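Local structure of P450 epoxidase (Sorangium cellulosum, 1Q5D) at residues Pro85-Met90 / Ala180-Val185. The protein belongs to the cytochrome P450 family, whose mainly helical fold holds a haem group in its core beside a ligand pocket. Sequence-based numbering, arbitrary orientation.
Sequences PELSDM and ARALGV. With EPB (7,11-dihydroxy-8,8,10,12,16-pentamethyl-3-[1-methyl-2-(2-methyl-thiazol-4-yl)vinyl]-4,17-dioxabicyclo[14.1.0]heptadecane-5,9-dione), chain C.
The side chains of Leu87 and Leu183 cross at about a right angle in the wall behind the ligand pocket of a cytochrome P450 fold, where the start of helix 88-93 faces residues 180-185, the last part of helix 169-182 and the turn that follows. The contact is wholly apolar. One methyl of Leu87, CD1, does most of the work: it lies 3.6 Å from CB of Ala182 and 3.9 Å from CD2 of Leu183. Leu87 occupies the N-cap position, yet its side chain is a packing group rather than a polar cap, reaching across with CG anti to its own carbonyl carbon (chi1 -75°). Alanine suits position 182 because its single methyl points at Leu87 and lets that branched chain come close. Beside this pair, the long, unbranched thioether of Met90 runs extended, CG anti to the backbone N (chi1 -170°), which carries SD to 4.2 Å from CD1 of Leu183. Val202 of helix 195-218 also touches Leu87.

Leu183, being branched, serves two neighbours at once: CD2 packs on Leu87, whereas CD1 sits 3.6 Å from the thiazole methyl C27 of EPB. Met90 borders that same methyl with its carbonyl O, 3.9 Å from C27, and with its CG.

A type I turn runs from Ala182 to Val185, and Tyr80 OH is hydrogen-bonded to Leu183 O. Within the turn Gly184, lacking a side chain, leaves room for C29 of the ligand's gem-dimethyl group; the CA of Gly184 lies 3.6 Å from C30. Four residues earlier, Ala180 O accepts a 2.6 Å hydrogen bond from O14 of EPB.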
loop_
_atom_site.group_PDB
_atom_site.type_symbol
_atom_site.label_atom_id
_atom_site.label_comp_id
_atom_site.label_asym_id
_atom_site.label_seq_id
_atom_site.Cartn_x
_atom_site.Cartn_y
_atom_site.Cartn_z
ATOM N N PRO A 85 -9.239 20.369 -3.151
ATOM C CA PRO A 85 -10.394 20.568 -2.267
ATOM C C PRO A 85 -11.429 19.459 -2.396
ATOM O O PRO A 85 -12.251 19.308 -1.491
ATOM C CB PRO A 85 -10.997 21.881 -2.762
ATOM C CG PRO A 85 -9.909 22.550 -3.491
ATOM C CD PRO A 85 -9.067 21.477 -4.109
ATOM N N GLU A 86 -11.384 18.724 -3.507
ATOM C CA GLU A 86 -12.271 17.585 -3.740
ATOM C C GLU A 86 -11.992 16.465 -2.740
ATOM O O GLU A 86 -12.833 15.582 -2.550
ATOM C CB GLU A 86 -12.078 17.044 -5.161
ATOM C CG GLU A 86 -12.668 17.919 -6.265
ATOM C CD GLU A 86 -11.739 19.053 -6.681
ATOM O OE1 GLU A 86 -10.589 19.116 -6.176
ATOM O OE2 GLU A 86 -12.169 19.881 -7.522
ATOM N N LEU A 87 -10.813 16.506 -2.114
ATOM C CA LEU A 87 -10.388 15.479 -1.161
ATOM C C LEU A 87 -10.381 15.994 0.290
ATOM O O LEU A 87 -9.927 15.303 1.205
ATOM C CB LEU A 87 -9.004 14.932 -1.552
ATOM C CG LEU A 87 -9.041 13.981 -2.762
ATOM C CD1 LEU A 87 -7.657 13.475 -3.168
ATOM C CD2 LEU A 87 -9.980 12.807 -2.475
ATOM N N SER A 88 -10.894 17.205 0.489
ATOM C CA SER A 88 -10.897 17.856 1.804
ATOM C C SER A 88 -11.587 16.991 2.865
ATOM O O SER A 88 -11.057 16.796 3.970
ATOM C CB SER A 88 -11.597 19.207 1.713
ATOM O OG SER A 88 -11.433 19.935 2.902
ATOM N N ASP A 89 -12.776 16.503 2.533
ATOM C CA ASP A 89 -13.513 15.614 3.425
ATOM C C ASP A 89 -12.722 14.346 3.760
ATOM O O ASP A 89 -12.664 13.930 4.911
ATOM C CB ASP A 89 -14.857 15.229 2.796
ATOM C CG ASP A 89 -15.946 16.232 3.106
ATOM O OD1 ASP A 89 -17.086 16.032 2.647
ATOM O OD2 ASP A 89 -15.746 17.241 3.817
ATOM N N MET A 90 -12.121 13.732 2.749
ATOM C CA MET A 90 -11.355 12.508 2.969
ATOM C C MET A 90 -10.149 12.734 3.871
ATOM O O MET A 90 -9.762 11.857 4.645
ATOM C CB MET A 90 -10.886 11.898 1.657
ATOM C CG MET A 90 -10.311 10.510 1.867
ATOM S SD MET A 90 -9.596 9.764 0.423
ATOM C CE MET A 90 -11.077 9.360 -0.494
ATOM N N ALA A 180 -4.628 8.197 -4.447
ATOM C CA ALA A 180 -3.393 7.982 -3.694
ATOM C C ALA A 180 -2.315 9.024 -4.052
ATOM O O ALA A 180 -1.638 9.566 -3.152
ATOM C CB ALA A 180 -2.891 6.558 -3.878
ATOM N N ARG A 181 -2.180 9.320 -5.347
ATOM C CA ARG A 181 -1.271 10.377 -5.827
ATOM C C ARG A 181 -1.729 11.772 -5.416
ATOM O O ARG A 181 -0.912 12.607 -5.000
ATOM C CB ARG A 181 -1.176 10.356 -7.355
ATOM C CG ARG A 181 -0.330 9.244 -7.945
ATOM C CD ARG A 181 -0.372 9.220 -9.469
ATOM N NE ARG A 181 0.792 8.584 -10.065
ATOM C CZ ARG A 181 0.752 7.415 -10.688
ATOM N NH1 ARG A 181 -0.396 6.746 -10.781
ATOM N NH2 ARG A 181 1.858 6.903 -11.202
ATOM N N ALA A 182 -3.026 12.040 -5.563
ATOM C CA ALA A 182 -3.564 13.366 -5.277
ATOM C C ALA A 182 -3.384 13.725 -3.808
ATOM O O ALA A 182 -3.170 14.891 -3.461
ATOM C CB ALA A 182 -5.044 13.452 -5.662
ATOM N N LEU A 183 -3.503 12.725 -2.941
ATOM C CA LEU A 183 -3.321 12.955 -1.513
ATOM C C LEU A 183 -1.893 13.403 -1.203
ATOM O O LEU A 183 -1.609 13.904 -0.111
ATOM C CB LEU A 183 -3.664 11.686 -0.712
ATOM C CG LEU A 183 -5.164 11.427 -0.535
ATOM C CD1 LEU A 183 -5.399 10.076 0.175
ATOM C CD2 LEU A 183 -5.899 12.562 0.179
ATOM N N GLY A 184 -0.993 13.221 -2.157
ATOM C CA GLY A 184 0.382 13.657 -1.968
ATOM C C GLY A 184 0.664 15.100 -2.370
ATOM O O GLY A 184 1.744 15.622 -2.062
ATOM N N VAL A 185 -0.278 15.730 -3.074
ATOM C CA VAL A 185 -0.083 17.093 -3.589
ATOM C C VAL A 185 -0.047 18.051 -2.422
ATOM O O VAL A 185 -1.009 18.157 -1.655
ATOM C CB VAL A 185 -1.198 17.527 -4.583
ATOM C CG1 VAL A 185 -1.035 19.019 -4.984
ATOM C CG2 VAL A 185 -1.188 16.655 -5.830
HETATM O O16 EPB C . -0.888 5.266 -1.562
HETATM C C51 EPB C . 1.817 2.547 1.354
HETATM O O41 EPB C . -0.590 1.729 2.219
HETATM C C5 EPB C . 0.502 2.621 2.040
HETATM C C4 EPB C . -0.983 2.860 1.433
HETATM C C16 EPB C . -0.700 5.960 -0.632
HETATM O O1 EPB C . -1.326 5.858 0.601
HETATM C C2 EPB C . -2.425 4.813 0.897
HETATM C C3 EPB C . -1.872 3.832 2.006
HETATM C C20 EPB C . -3.610 5.725 1.415
HETATM C C21 EPB C . -4.221 6.534 0.281
HETATM C C22 EPB C . -4.022 5.751 2.715
HETATM C C23 EPB C . -5.046 6.529 3.414
HETATM N N26 EPB C . -5.285 7.833 3.016
HETATM C C25 EPB C . -6.244 8.413 3.782
HETATM C C27 EPB C . -6.654 9.804 3.490
HETATM C C24 EPB C . -5.772 6.142 4.476
HETATM S S1 EPB C . -6.815 7.401 4.985
HETATM C C15 EPB C . 0.326 7.119 -0.711
HETATM C C14 EPB C . -0.143 8.500 -0.068
HETATM O O14 EPB C . -1.391 8.743 -0.695
HETATM C C13 EPB C . 0.919 9.733 -0.139
HETATM C C29 EPB C . 1.174 10.076 -1.648
HETATM C C30 EPB C . 0.293 10.990 0.460
HETATM C C12 EPB C . 2.352 9.345 0.537
HETATM O O12 EPB C . 3.422 9.361 -0.151
HETATM C C11 EPB C . 2.557 8.919 2.043
HETATM C C28 EPB C . 3.725 9.803 2.544
HETATM C C10 EPB C . 2.443 7.425 2.108
HETATM O O10 EPB C . 3.630 6.805 1.521
HETATM C C9 EPB C . 2.308 7.068 3.575
HETATM C C91 EPB C . 1.066 7.626 4.091
HETATM C C8 EPB C . 2.102 5.622 3.864
HETATM C C7 EPB C . 1.933 4.676 2.605
HETATM C C6 EPB C . 0.497 4.017 2.966
#